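Local coordinates for protein CT_858 (Chlamydia trachomatis, PDB 3DOR), which is a secreted chlamydial protease that probably acts as a serine-type endopeptidase through a peptidase family S41 domain, at residues His291-Leu296 with Ala333-Gln338; Ala278-Val283 with Gln325-Asn330; Ile457-Asn462 with Asp480-Val485. All coordinates share one frame; numbering follows the deposited sequence.

Contact 1: residues His291-Leu296 with Ala333-Gln338; sequences HKVGFL and ALIIDQ
The phenyl ring of F295 meets the ring of Y279 on the neighbouring strand 278-284, the planes about 20° apart, while I335 and D337 of strand 333-337 approach it obliquely. With CG anti to the backbone N (chi1 177°), F295 brings CD1 to 3.9 Å from I335 CG2. Further out, F295 CZ lies 3.5 Å from D337 CB. These two side chains run side by side, the carboxylate plane turned 52° from the ring, and D337 OD2 is hydrogen-bonded to T339 OG1. Strands 290-297 and 333-337 are the parallel pair of a beta-alpha-beta crossover through helix 316-330, so G294 and L296 each donate and accept, straddling I335 of the partner strand. G294 N gives a nearly straight bond to A333 O at 3.0 Å, and G294 O accepts from I335 N at 2.7 Å, with the donor above the carbonyl plane. Two residues on, L296 N binds I335 O at 2.9 Å, and D337 N reaches L296 O at 2.7 Å. On the face opposite F295, G294 has no side chain, and L334 bends CD2 across to within 3.4 Å of G294 O. The same methyl group lies 4.1 Å from L296 CB.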
ATOM      1  N   HIS B 291      49.722 -10.617  -1.735  1.00 26.45           N
ATOM      2  CA  HIS B 291      48.720 -10.503  -2.782  1.00 28.02           C
ATOM      3  C   HIS B 291      47.800  -9.330  -2.467  1.00 27.79           C
ATOM      4  O   HIS B 291      47.504  -9.072  -1.303  1.00 28.91           O
ATOM      5  CB  HIS B 291      47.859 -11.767  -2.822  1.00 28.90           C
ATOM      6  CG  HIS B 291      48.616 -13.015  -3.141  1.00 31.14           C
ATOM      7  ND1 HIS B 291      49.064 -13.309  -4.411  1.00 31.65           N
ATOM      8  CD2 HIS B 291      48.992 -14.055  -2.358  1.00 31.06           C
ATOM      9  CE1 HIS B 291      49.682 -14.480  -4.397  1.00 33.49           C
ATOM     10  NE2 HIS B 291      49.652 -14.951  -3.164  1.00 33.29           N
ATOM     11  N   LYS B 292      47.342  -8.621  -3.494  1.00 25.90           N
ATOM     12  CA  LYS B 292      46.425  -7.512  -3.270  1.00 26.79           C
ATOM     13  C   LYS B 292      45.025  -8.106  -3.302  1.00 26.03           C
ATOM     14  O   LYS B 292      44.658  -8.807  -4.238  1.00 24.82           O
ATOM     15  CB  LYS B 292      46.579  -6.438  -4.351  1.00 29.09           C
ATOM     16  CG  LYS B 292      47.990  -5.870  -4.439  1.00 30.93           C
ATOM     17  CD  LYS B 292      48.001  -4.443  -4.967  1.00 34.34           C
ATOM     18  CE  LYS B 292      47.485  -4.356  -6.378  1.00 36.28           C
ATOM     19  NZ  LYS B 292      47.408  -2.943  -6.859  1.00 36.25           N
ATOM     20  N   VAL B 293      44.249  -7.846  -2.262  1.00 25.58           N
ATOM     21  CA  VAL B 293      42.908  -8.400  -2.196  1.00 26.11           C
ATOM     22  C   VAL B 293      41.852  -7.360  -1.869  1.00 24.74           C
ATOM     23  O   VAL B 293      42.039  -6.519  -0.996  1.00 22.97           O
ATOM     24  CB  VAL B 293      42.845  -9.537  -1.141  1.00 26.69           C
ATOM     25  CG1 VAL B 293      41.423 -10.087  -1.034  1.00 25.33           C
ATOM     26  CG2 VAL B 293      43.827 -10.654  -1.528  1.00 24.43           C
ATOM     27  N   GLY B 294      40.738  -7.420  -2.585  1.00 24.75           N
ATOM     28  CA  GLY B 294      39.668  -6.481  -2.319  1.00 24.12           C
ATOM     29  C   GLY B 294      38.738  -6.997  -1.241  1.00 24.49           C
ATOM     30  O   GLY B 294      38.602  -8.212  -1.047  1.00 24.61           O
ATOM     31  N   PHE B 295      38.128  -6.067  -0.511  1.00 25.06           N
ATOM     32  CA  PHE B 295      37.162  -6.388   0.530  1.00 23.64           C
ATOM     33  C   PHE B 295      35.957  -5.482   0.294  1.00 24.92           C
ATOM     34  O   PHE B 295      36.090  -4.261   0.157  1.00 23.57           O
ATOM     35  CB  PHE B 295      37.707  -6.132   1.932  1.00 23.77           C
ATOM     36  CG  PHE B 295      36.687  -6.398   3.032  1.00 26.02           C
ATOM     37  CD1 PHE B 295      36.586  -7.654   3.626  1.00 26.17           C
ATOM     38  CD2 PHE B 295      35.798  -5.401   3.433  1.00 24.94           C
ATOM     39  CE1 PHE B 295      35.617  -7.917   4.600  1.00 25.18           C
ATOM     40  CE2 PHE B 295      34.824  -5.652   4.406  1.00 26.60           C
ATOM     41  CZ  PHE B 295      34.733  -6.912   4.990  1.00 27.17           C
ATOM     42  N   LEU B 296      34.784  -6.090   0.241  1.00 24.15           N
ATOM     43  CA  LEU B 296      33.549  -5.363   0.005  1.00 25.28           C
ATOM     44  C   LEU B 296      32.458  -5.962   0.884  1.00 24.37           C
ATOM     45  O   LEU B 296      32.330  -7.173   0.961  1.00 24.24           O
ATOM     46  CB  LEU B 296      33.152  -5.498  -1.469  1.00 24.87           C
ATOM     47  CG  LEU B 296      31.829  -4.911  -1.981  1.00 28.12           C
ATOM     48  CD1 LEU B 296      30.661  -5.728  -1.476  1.00 33.64           C
ATOM     49  CD2 LEU B 296      31.696  -3.471  -1.534  1.00 26.59           C
ATOM     50  N   ALA B 333      41.965 -11.055  -6.009  1.00 25.89           N
ATOM     51  CA  ALA B 333      40.815 -11.811  -5.518  1.00 25.83           C
ATOM     52  C   ALA B 333      39.951 -10.823  -4.754  1.00 24.30           C
ATOM     53  O   ALA B 333      40.399  -9.720  -4.456  1.00 23.68           O
ATOM     54  CB  ALA B 333      41.263 -12.951  -4.603  1.00 20.99           C
ATOM     55  N   LEU B 334      38.728 -11.225  -4.427  1.00 22.98           N
ATOM     56  CA  LEU B 334      37.802 -10.341  -3.743  1.00 21.57           C
ATOM     57  C   LEU B 334      37.055 -11.051  -2.616  1.00 23.12           C
ATOM     58  O   LEU B 334      36.493 -12.131  -2.812  1.00 22.60           O
ATOM     59  CB  LEU B 334      36.772  -9.825  -4.751  1.00 22.83           C
ATOM     60  CG  LEU B 334      35.942  -8.540  -4.580  1.00 27.77           C
ATOM     61  CD1 LEU B 334      34.533  -8.837  -5.051  1.00 26.45           C
ATOM     62  CD2 LEU B 334      35.933  -8.018  -3.163  1.00 24.07           C
ATOM     63  N   ILE B 335      37.045 -10.434  -1.441  1.00 21.43           N
ATOM     64  CA  ILE B 335      36.308 -10.975  -0.315  1.00 21.34           C
ATOM     65  C   ILE B 335      35.040 -10.139  -0.179  1.00 22.52           C
ATOM     66  O   ILE B 335      35.102  -8.905  -0.114  1.00 24.43           O
ATOM     67  CB  ILE B 335      37.099 -10.879   1.000  1.00 21.82           C
ATOM     68  CG1 ILE B 335      38.343 -11.780   0.936  1.00 20.48           C
ATOM     69  CG2 ILE B 335      36.205 -11.302   2.171  1.00 22.72           C
ATOM     70  CD1 ILE B 335      39.271 -11.606   2.119  1.00 21.42           C
ATOM     71  N   ILE B 336      33.889 -10.803  -0.159  1.00 21.60           N
ATOM     72  CA  ILE B 336      32.614 -10.114  -0.007  1.00 19.05           C
ATOM     73  C   ILE B 336      32.002 -10.507   1.332  1.00 20.62           C
ATOM     74  O   ILE B 336      31.662 -11.680   1.551  1.00 19.41           O
ATOM     75  CB  ILE B 336      31.634 -10.491  -1.150  1.00 21.08           C
ATOM     76  CG1 ILE B 336      32.160  -9.955  -2.485  1.00 18.98           C
ATOM     77  CG2 ILE B 336      30.230  -9.935  -0.859  1.00 18.86           C
ATOM     78  CD1 ILE B 336      31.276 -10.302  -3.669  1.00 23.11           C
ATOM     79  N   ASP B 337      31.884  -9.542   2.238  1.00 19.63           N
ATOM     80  CA  ASP B 337      31.287  -9.816   3.535  1.00 20.74           C
ATOM     81  C   ASP B 337      29.791  -9.589   3.374  1.00 22.37           C
ATOM     82  O   ASP B 337      29.346  -8.464   3.174  1.00 21.55           O
ATOM     83  CB  ASP B 337      31.839  -8.874   4.606  1.00 22.26           C
ATOM     84  CG  ASP B 337      31.074  -8.979   5.923  1.00 23.72           C
ATOM     85  OD1 ASP B 337      31.248  -8.090   6.781  1.00 20.88           O
ATOM     86  OD2 ASP B 337      30.301  -9.955   6.094  1.00 22.06           O
ATOM     87  N   GLN B 338      29.011 -10.657   3.452  1.00 23.12           N
ATOM     88  CA  GLN B 338      27.576 -10.527   3.297  1.00 23.36           C
ATOM     89  C   GLN B 338      26.819 -10.964   4.557  1.00 24.10           C
ATOM     90  O   GLN B 338      25.615 -11.218   4.500  1.00 21.92           O
ATOM     91  CB  GLN B 338      27.119 -11.361   2.103  1.00 23.60           C
ATOM     92  CG  GLN B 338      25.759 -10.990   1.619  1.00 24.49           C
ATOM     93  CD  GLN B 338      24.900 -12.186   1.295  1.00 24.20           C
ATOM     94  OE1 GLN B 338      24.069 -12.119   0.397  1.00 26.94           O
ATOM     95  NE2 GLN B 338      25.071 -13.278   2.038  1.00 23.90           N
TER

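Contact 2: residues Ala278-Val283 with Gln325-Asn330; sequences AYISSV and QVFSSN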
ATOM      1  N   ALA B 278      34.352  -0.530   1.402  1.00 21.88           N
ATOM      2  CA  ALA B 278      35.129  -1.282   0.441  1.00 21.02           C
ATOM      3  C   ALA B 278      36.558  -0.778   0.423  1.00 23.49           C
ATOM      4  O   ALA B 278      36.801   0.434   0.488  1.00 23.63           O
ATOM      5  CB  ALA B 278      34.504  -1.148  -0.946  1.00 21.60           C
ATOM      6  N   TYR B 279      37.502  -1.704   0.334  1.00 20.93           N
ATOM      7  CA  TYR B 279      38.896  -1.322   0.314  1.00 22.49           C
ATOM      8  C   TYR B 279      39.750  -2.420  -0.278  1.00 23.23           C
ATOM      9  O   TYR B 279      39.254  -3.486  -0.649  1.00 22.59           O
ATOM     10  CB  TYR B 279      39.367  -0.986   1.740  1.00 23.73           C
ATOM     11  CG  TYR B 279      39.308  -2.144   2.717  1.00 24.62           C
ATOM     12  CD1 TYR B 279      40.352  -3.059   2.803  1.00 24.29           C
ATOM     13  CD2 TYR B 279      38.189  -2.338   3.537  1.00 25.18           C
ATOM     14  CE1 TYR B 279      40.295  -4.143   3.675  1.00 25.48           C
ATOM     15  CE2 TYR B 279      38.122  -3.423   4.416  1.00 24.66           C
ATOM     16  CZ  TYR B 279      39.178  -4.319   4.474  1.00 26.22           C
ATOM     17  OH  TYR B 279      39.120  -5.406   5.316  1.00 29.77           O
ATOM     18  N   ILE B 280      41.039  -2.136  -0.388  1.00 23.59           N
ATOM     19  CA  ILE B 280      42.001  -3.085  -0.911  1.00 25.21           C
ATOM     20  C   ILE B 280      43.116  -3.146   0.114  1.00 27.10           C
ATOM     21  O   ILE B 280      43.575  -2.105   0.573  1.00 29.59           O
ATOM     22  CB  ILE B 280      42.600  -2.611  -2.248  1.00 24.50           C
ATOM     23  CG1 ILE B 280      41.507  -2.482  -3.307  1.00 24.76           C
ATOM     24  CG2 ILE B 280      43.650  -3.592  -2.718  1.00 24.99           C
ATOM     25  CD1 ILE B 280      42.036  -2.050  -4.675  1.00 23.33           C
ATOM     26  N   SER B 281      43.522  -4.356   0.491  1.00 27.99           N
ATOM     27  CA  SER B 281      44.609  -4.560   1.447  1.00 30.49           C
ATOM     28  C   SER B 281      45.533  -5.614   0.867  1.00 31.36           C
ATOM     29  O   SER B 281      45.228  -6.206  -0.160  1.00 31.31           O
ATOM     30  CB  SER B 281      44.088  -5.069   2.794  1.00 30.64           C
ATOM     31  OG  SER B 281      43.266  -4.110   3.427  1.00 37.08           O
ATOM     32  N   SER B 282      46.665  -5.841   1.521  1.00 34.19           N
ATOM     33  CA  SER B 282      47.604  -6.861   1.070  1.00 37.20           C
ATOM     34  C   SER B 282      47.483  -8.062   1.994  1.00 37.30           C
ATOM     35  O   SER B 282      47.504  -7.918   3.215  1.00 39.82           O
ATOM     36  CB  SER B 282      49.032  -6.327   1.113  1.00 38.45           C
ATOM     37  OG  SER B 282      49.318  -5.793   2.392  1.00 42.98           O
ATOM     38  N   VAL B 283      47.325  -9.242   1.404  1.00 37.25           N
ATOM     39  CA  VAL B 283      47.213 -10.487   2.156  1.00 34.59           C
ATOM     40  C   VAL B 283      48.467 -11.314   1.864  1.00 34.71           C
ATOM     41  O   VAL B 283      48.845 -11.484   0.704  1.00 31.22           O
ATOM     42  CB  VAL B 283      45.960 -11.274   1.722  1.00 35.69           C
ATOM     43  CG1 VAL B 283      45.942 -12.642   2.387  1.00 33.68           C
ATOM     44  CG2 VAL B 283      44.707 -10.494   2.096  1.00 35.22           C
ATOM     45  N   GLN B 325      34.895  -1.994 -10.795  1.00 28.07           N
ATOM     46  CA  GLN B 325      35.851  -1.640 -11.840  1.00 30.65           C
ATOM     47  C   GLN B 325      37.222  -1.421 -11.202  1.00 28.82           C
ATOM     48  O   GLN B 325      38.234  -1.842 -11.740  1.00 29.52           O
ATOM     49  CB  GLN B 325      35.408  -0.382 -12.594  1.00 33.82           C
ATOM     50  CG  GLN B 325      34.425  -0.667 -13.712  1.00 42.59           C
ATOM     51  CD  GLN B 325      33.952   0.598 -14.419  1.00 48.96           C
ATOM     52  OE1 GLN B 325      33.416   1.518 -13.784  1.00 51.75           O
ATOM     53  NE2 GLN B 325      34.139   0.649 -15.738  1.00 50.02           N
ATOM     54  N   VAL B 326      37.258  -0.767 -10.048  1.00 28.61           N
ATOM     55  CA  VAL B 326      38.526  -0.558  -9.359  1.00 26.54           C
ATOM     56  C   VAL B 326      39.128  -1.909  -8.967  1.00 26.22           C
ATOM     57  O   VAL B 326      40.327  -2.129  -9.122  1.00 28.56           O
ATOM     58  CB  VAL B 326      38.342   0.293  -8.087  1.00 25.87           C
ATOM     59  CG1 VAL B 326      39.610   0.216  -7.211  1.00 25.51           C
ATOM     60  CG2 VAL B 326      38.057   1.744  -8.477  1.00 29.63           C
ATOM     61  N   PHE B 327      38.296  -2.816  -8.459  1.00 24.74           N
ATOM     62  CA  PHE B 327      38.781  -4.139  -8.041  1.00 24.06           C
ATOM     63  C   PHE B 327      39.313  -4.943  -9.224  1.00 23.59           C
ATOM     64  O   PHE B 327      40.325  -5.628  -9.107  1.00 24.72           O
ATOM     65  CB  PHE B 327      37.662  -4.954  -7.360  1.00 21.15           C
ATOM     66  CG  PHE B 327      37.317  -4.500  -5.959  1.00 22.50           C
ATOM     67  CD1 PHE B 327      36.065  -4.772  -5.419  1.00 21.91           C
ATOM     68  CD2 PHE B 327      38.250  -3.862  -5.161  1.00 21.44           C
ATOM     69  CE1 PHE B 327      35.757  -4.415  -4.101  1.00 21.97           C
ATOM     70  CE2 PHE B 327      37.949  -3.504  -3.849  1.00 21.65           C
ATOM     71  CZ  PHE B 327      36.706  -3.781  -3.320  1.00 21.19           C
ATOM     72  N   SER B 328      38.629  -4.871 -10.361  1.00 24.81           N
ATOM     73  CA  SER B 328      39.055  -5.623 -11.542  1.00 27.56           C
ATOM     74  C   SER B 328      40.458  -5.277 -12.024  1.00 27.04           C
ATOM     75  O   SER B 328      41.136  -6.114 -12.608  1.00 27.96           O
ATOM     76  CB  SER B 328      38.074  -5.416 -12.701  1.00 28.40           C
ATOM     77  OG  SER B 328      36.811  -5.966 -12.402  1.00 33.79           O
ATOM     78  N   SER B 329      40.902  -4.053 -11.772  1.00 25.81           N
ATOM     79  CA  SER B 329      42.223  -3.640 -12.230  1.00 26.98           C
ATOM     80  C   SER B 329      43.278  -3.484 -11.141  1.00 26.83           C
ATOM     81  O   SER B 329      44.432  -3.188 -11.434  1.00 30.42           O
ATOM     82  CB  SER B 329      42.108  -2.311 -12.989  1.00 26.70           C
ATOM     83  OG  SER B 329      41.339  -2.464 -14.165  1.00 28.90           O
ATOM     84  N   ASN B 330      42.909  -3.688  -9.888  1.00 25.60           N
ATOM     85  CA  ASN B 330      43.873  -3.487  -8.816  1.00 25.33           C
ATOM     86  C   ASN B 330      43.828  -4.561  -7.761  1.00 26.98           C
ATOM     87  O   ASN B 330      44.251  -4.336  -6.626  1.00 27.52           O
ATOM     88  CB  ASN B 330      43.596  -2.143  -8.161  1.00 22.36           C
ATOM     89  CG  ASN B 330      43.764  -1.000  -9.121  1.00 25.73           C
ATOM     90  OD1 ASN B 330      44.877  -0.517  -9.328  1.00 26.60           O
ATOM     91  ND2 ASN B 330      42.664  -0.573  -9.738  1.00 27.45           N
TER
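V326 O is gripped by two donors from its own helix: N330 ND2 at 2.9 Å in a nearly straight bond (168°), and S329 N in a weak one. N330 ND2 approaches V326 O along a lone pair in the carbonyl plane, and the oxygen in turn lies in the plane of the amide, so this bond fixes its rotation. The CB of N330 points at the strand, 3.8 Å from I280 CD1, while CG, anti to the carbonyl carbon (chi1 -62°), leads the amide away and back to V326 O. Helix 316-330 is the connecting helix of a beta-alpha-beta crossover, here laid almost along strand 278-284 (14° between segment axes) on one face of the mixed sheet. I280 is the strand's main projection into it. Its CG1 meets the F327 ring at the edge, in plane, 3.7 Å from CE2, the two side chains sliding past each other in opposite directions. I280 CD1 lies 4.2 Å from V326 CG1 and 3.7 Å from N330 O. Obliquely to the ring, Y279 O comes to 3.5 Å from F327 CE2, and A278 CB sits 4.2 Å from F327 CZ. W270 touches both I280 and V326, and L296 touches A278 and F327.

Contact 3: residues Ile457-Asn462 with Asp480-Val485; sequences ICVLIN and DRALIV
Strand 457-461, helix 468-478 and strand 483-486 form a beta-alpha-beta unit, and this contact pairs its two parallel strands. The helix ends in a Schellman motif with D480, at positive phi, as its C-prime residue. A water spans the ladder's entrance, accepting from I457 N and donating to R481 O, each at 2.9 Å. Beyond it four backbone bonds alternate: L483 N to I457 O, V459 N to L483 O, V485 N to V459 O and I461 N to V485 O, each 2.8 to 2.9 Å with the donor nearly along the C=O axis. The R481 chain bends at chi2 and chi3, so that I457 CD1 rests over one face of its guanidinium, 3.3 Å from NH1. Hydrogen bonds from NH2 to K455 O and from NH1 to L356 O hold the guanidinium, and NH2 also forms a salt bridge with a sulfate ion, probably from the crystallisation liquor. On the face bearing L483, C458 SG stands anti to the backbone N and touches V485 CG2 at 3.6 Å. On the other face I461 CG1 takes the crowded position between N and carbonyl carbon, and I461 CD1 presses tightly on I484 CG2, at 3.4 Å. Helix 549-564 packs against L460, L483 and V485, while helix 468-478 meets V459 and I484: the parallel part of a mixed sheet with helices on both faces, the layered architecture of alpha/beta folds.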
ATOM      1  N   ILE B 457      36.512 -15.162  -5.922  1.00 22.11           N
ATOM      2  CA  ILE B 457      35.688 -14.498  -4.936  1.00 21.95           C
ATOM      3  C   ILE B 457      35.416 -15.396  -3.742  1.00 23.59           C
ATOM      4  O   ILE B 457      35.128 -16.599  -3.895  1.00 23.56           O
ATOM      5  CB  ILE B 457      34.304 -14.106  -5.534  1.00 21.41           C
ATOM      6  CG1 ILE B 457      34.486 -13.163  -6.723  1.00 21.49           C
ATOM      7  CG2 ILE B 457      33.440 -13.442  -4.463  1.00 18.16           C
ATOM      8  CD1 ILE B 457      33.179 -12.818  -7.443  1.00 27.28           C
ATOM      9  N   CYS B 458      35.505 -14.807  -2.556  1.00 21.01           N
ATOM     10  CA  CYS B 458      35.208 -15.522  -1.328  1.00 20.60           C
ATOM     11  C   CYS B 458      34.088 -14.747  -0.643  1.00 21.31           C
ATOM     12  O   CYS B 458      34.264 -13.574  -0.301  1.00 23.17           O
ATOM     13  CB  CYS B 458      36.430 -15.575  -0.415  1.00 24.17           C
ATOM     14  SG  CYS B 458      36.074 -16.339   1.182  1.00 28.35           S
ATOM     15  N   VAL B 459      32.934 -15.386  -0.464  1.00 21.23           N
ATOM     16  CA  VAL B 459      31.796 -14.740   0.185  1.00 19.87           C
ATOM     17  C   VAL B 459      31.658 -15.210   1.626  1.00 21.96           C
ATOM     18  O   VAL B 459      31.670 -16.415   1.902  1.00 22.18           O
ATOM     19  CB  VAL B 459      30.453 -15.053  -0.549  1.00 18.68           C
ATOM     20  CG1 VAL B 459      29.306 -14.278   0.095  1.00 16.57           C
ATOM     21  CG2 VAL B 459      30.563 -14.707  -2.005  1.00 16.22           C
ATOM     22  N   LEU B 460      31.518 -14.255   2.541  1.00 21.06           N
ATOM     23  CA  LEU B 460      31.358 -14.568   3.956  1.00 21.08           C
ATOM     24  C   LEU B 460      29.868 -14.495   4.284  1.00 22.54           C
ATOM     25  O   LEU B 460      29.200 -13.504   3.969  1.00 20.91           O
ATOM     26  CB  LEU B 460      32.120 -13.568   4.823  1.00 19.81           C
ATOM     27  CG  LEU B 460      33.564 -13.298   4.406  1.00 19.62           C
ATOM     28  CD1 LEU B 460      34.131 -12.236   5.326  1.00 14.94           C
ATOM     29  CD2 LEU B 460      34.401 -14.592   4.453  1.00 17.63           C
ATOM     30  N   ILE B 461      29.364 -15.543   4.930  1.00 22.07           N
ATOM     31  CA  ILE B 461      27.947 -15.636   5.287  1.00 22.83           C
ATOM     32  C   ILE B 461      27.754 -16.123   6.725  1.00 23.74           C
ATOM     33  O   ILE B 461      28.666 -16.690   7.333  1.00 23.19           O
ATOM     34  CB  ILE B 461      27.230 -16.667   4.391  1.00 23.50           C
ATOM     35  CG1 ILE B 461      27.838 -18.058   4.636  1.00 22.23           C
ATOM     36  CG2 ILE B 461      27.396 -16.302   2.907  1.00 21.26           C
ATOM     37  CD1 ILE B 461      27.029 -19.222   4.038  1.00 20.87           C
ATOM     38  N   ASN B 462      26.567 -15.900   7.271  1.00 20.85           N
ATOM     39  CA  ASN B 462      26.283 -16.399   8.604  1.00 21.97           C
ATOM     40  C   ASN B 462      24.790 -16.680   8.757  1.00 22.41           C
ATOM     41  O   ASN B 462      24.020 -16.555   7.791  1.00 20.93           O
ATOM     42  CB  ASN B 462      26.816 -15.452   9.701  1.00 19.64           C
ATOM     43  CG  ASN B 462      26.004 -14.180   9.852  1.00 21.15           C
ATOM     44  OD1 ASN B 462      26.145 -13.481  10.853  1.00 23.47           O
ATOM     45  ND2 ASN B 462      25.164 -13.867   8.869  1.00 18.03           N
ATOM     46  N   ASP B 480      29.319 -22.514  -9.069  1.00 26.84           N
ATOM     47  CA  ASP B 480      30.757 -22.642  -8.819  1.00 24.10           C
ATOM     48  C   ASP B 480      31.520 -21.348  -9.161  1.00 24.77           C
ATOM     49  O   ASP B 480      32.611 -21.409  -9.727  1.00 24.35           O
ATOM     50  CB  ASP B 480      31.341 -23.794  -9.655  1.00 25.93           C
ATOM     51  CG  ASP B 480      30.727 -25.155  -9.319  1.00 29.74           C
ATOM     52  OD1 ASP B 480      30.239 -25.859 -10.204  1.00 35.01           O
ATOM     53  OD2 ASP B 480      30.763 -25.534  -8.049  1.00 28.82           O
ATOM     54  N   ARG B 481      30.958 -20.195  -8.816  1.00 23.59           N
ATOM     55  CA  ARG B 481      31.593 -18.902  -9.109  1.00 25.94           C
ATOM     56  C   ARG B 481      32.444 -18.406  -7.941  1.00 23.95           C
ATOM     57  O   ARG B 481      33.433 -17.700  -8.135  1.00 24.92           O
ATOM     58  CB  ARG B 481      30.517 -17.838  -9.396  1.00 25.77           C
ATOM     59  CG  ARG B 481      30.658 -17.082 -10.711  1.00 35.13           C
ATOM     60  CD  ARG B 481      31.536 -15.833 -10.652  1.00 31.61           C
ATOM     61  NE  ARG B 481      32.904 -16.176 -10.339  1.00 37.34           N
ATOM     62  CZ  ARG B 481      33.911 -15.316 -10.263  1.00 33.31           C
ATOM     63  NH1 ARG B 481      33.726 -14.025 -10.496  1.00 30.18           N
ATOM     64  NH2 ARG B 481      35.097 -15.759  -9.891  1.00 31.80           N
ATOM     65  N   ALA B 482      32.040 -18.756  -6.728  1.00 21.68           N
ATOM     66  CA  ALA B 482      32.757 -18.299  -5.551  1.00 22.43           C
ATOM     67  C   ALA B 482      32.856 -19.321  -4.445  1.00 22.46           C
ATOM     68  O   ALA B 482      32.076 -20.274  -4.378  1.00 25.70           O
ATOM     69  CB  ALA B 482      32.093 -17.035  -5.002  1.00 20.26           C
ATOM     70  N   LEU B 483      33.822 -19.093  -3.564  1.00 22.61           N
ATOM     71  CA  LEU B 483      34.055 -19.938  -2.406  1.00 23.10           C
ATOM     72  C   LEU B 483      33.166 -19.333  -1.309  1.00 22.24           C
ATOM     73  O   LEU B 483      33.289 -18.137  -1.007  1.00 21.52           O
ATOM     74  CB  LEU B 483      35.527 -19.838  -2.012  1.00 22.81           C
ATOM     75  CG  LEU B 483      36.268 -20.954  -1.260  1.00 27.65           C
ATOM     76  CD1 LEU B 483      36.805 -20.407   0.042  1.00 23.11           C
ATOM     77  CD2 LEU B 483      35.378 -22.162  -1.042  1.00 21.26           C
ATOM     78  N   ILE B 484      32.269 -20.125  -0.726  1.00 19.43           N
ATOM     79  CA  ILE B 484      31.381 -19.605   0.317  1.00 21.72           C
ATOM     80  C   ILE B 484      31.915 -20.058   1.674  1.00 22.70           C
ATOM     81  O   ILE B 484      32.112 -21.251   1.905  1.00 23.09           O
ATOM     82  CB  ILE B 484      29.905 -20.084   0.120  1.00 22.14           C
ATOM     83  CG1 ILE B 484      29.250 -19.379  -1.073  1.00 22.73           C
ATOM     84  CG2 ILE B 484      29.064 -19.683   1.324  1.00 20.14           C
ATOM     85  CD1 ILE B 484      29.917 -19.576  -2.346  1.00 31.76           C
ATOM     86  N   VAL B 485      32.136 -19.096   2.569  1.00 22.65           N
ATOM     87  CA  VAL B 485      32.713 -19.378   3.878  1.00 23.78           C
ATOM     88  C   VAL B 485      31.921 -18.782   5.042  1.00 22.68           C
ATOM     89  O   VAL B 485      31.363 -17.699   4.921  1.00 25.80           O
ATOM     90  CB  VAL B 485      34.158 -18.822   3.928  1.00 21.94           C
ATOM     91  CG1 VAL B 485      34.824 -19.159   5.252  1.00 18.05           C
ATOM     92  CG2 VAL B 485      34.957 -19.386   2.760  1.00 22.05           C
TER
HETATM   93  O   HOH W   1      36.066 -17.877  -6.972  1.00 28.72           O

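How the contacts relate
All three contacts reach one mixed sheet, in the order contact 2, contact 1, contact 3. Contacts 1 and 2, with centres 7 Å apart, share a beta-alpha-beta unit and an antiparallel strand pair: F295 N lies 2.8 Å from Y279 O and V283 N 2.7 Å from H291 O, both probable hydrogen bonds. Contact 3 adds a second such unit, its centre 10 Å from contact 1's. The units are joined by probable bonds of 2.8 Å, I336 N to C458 O and L460 N to I336 O. Contacts 2 and 3 do not touch, their nearest atoms about 8 Å apart, with strand 333-337 between. A sulfate ion, probably from the crystallisation liquor, sits beside R481 of contact 3.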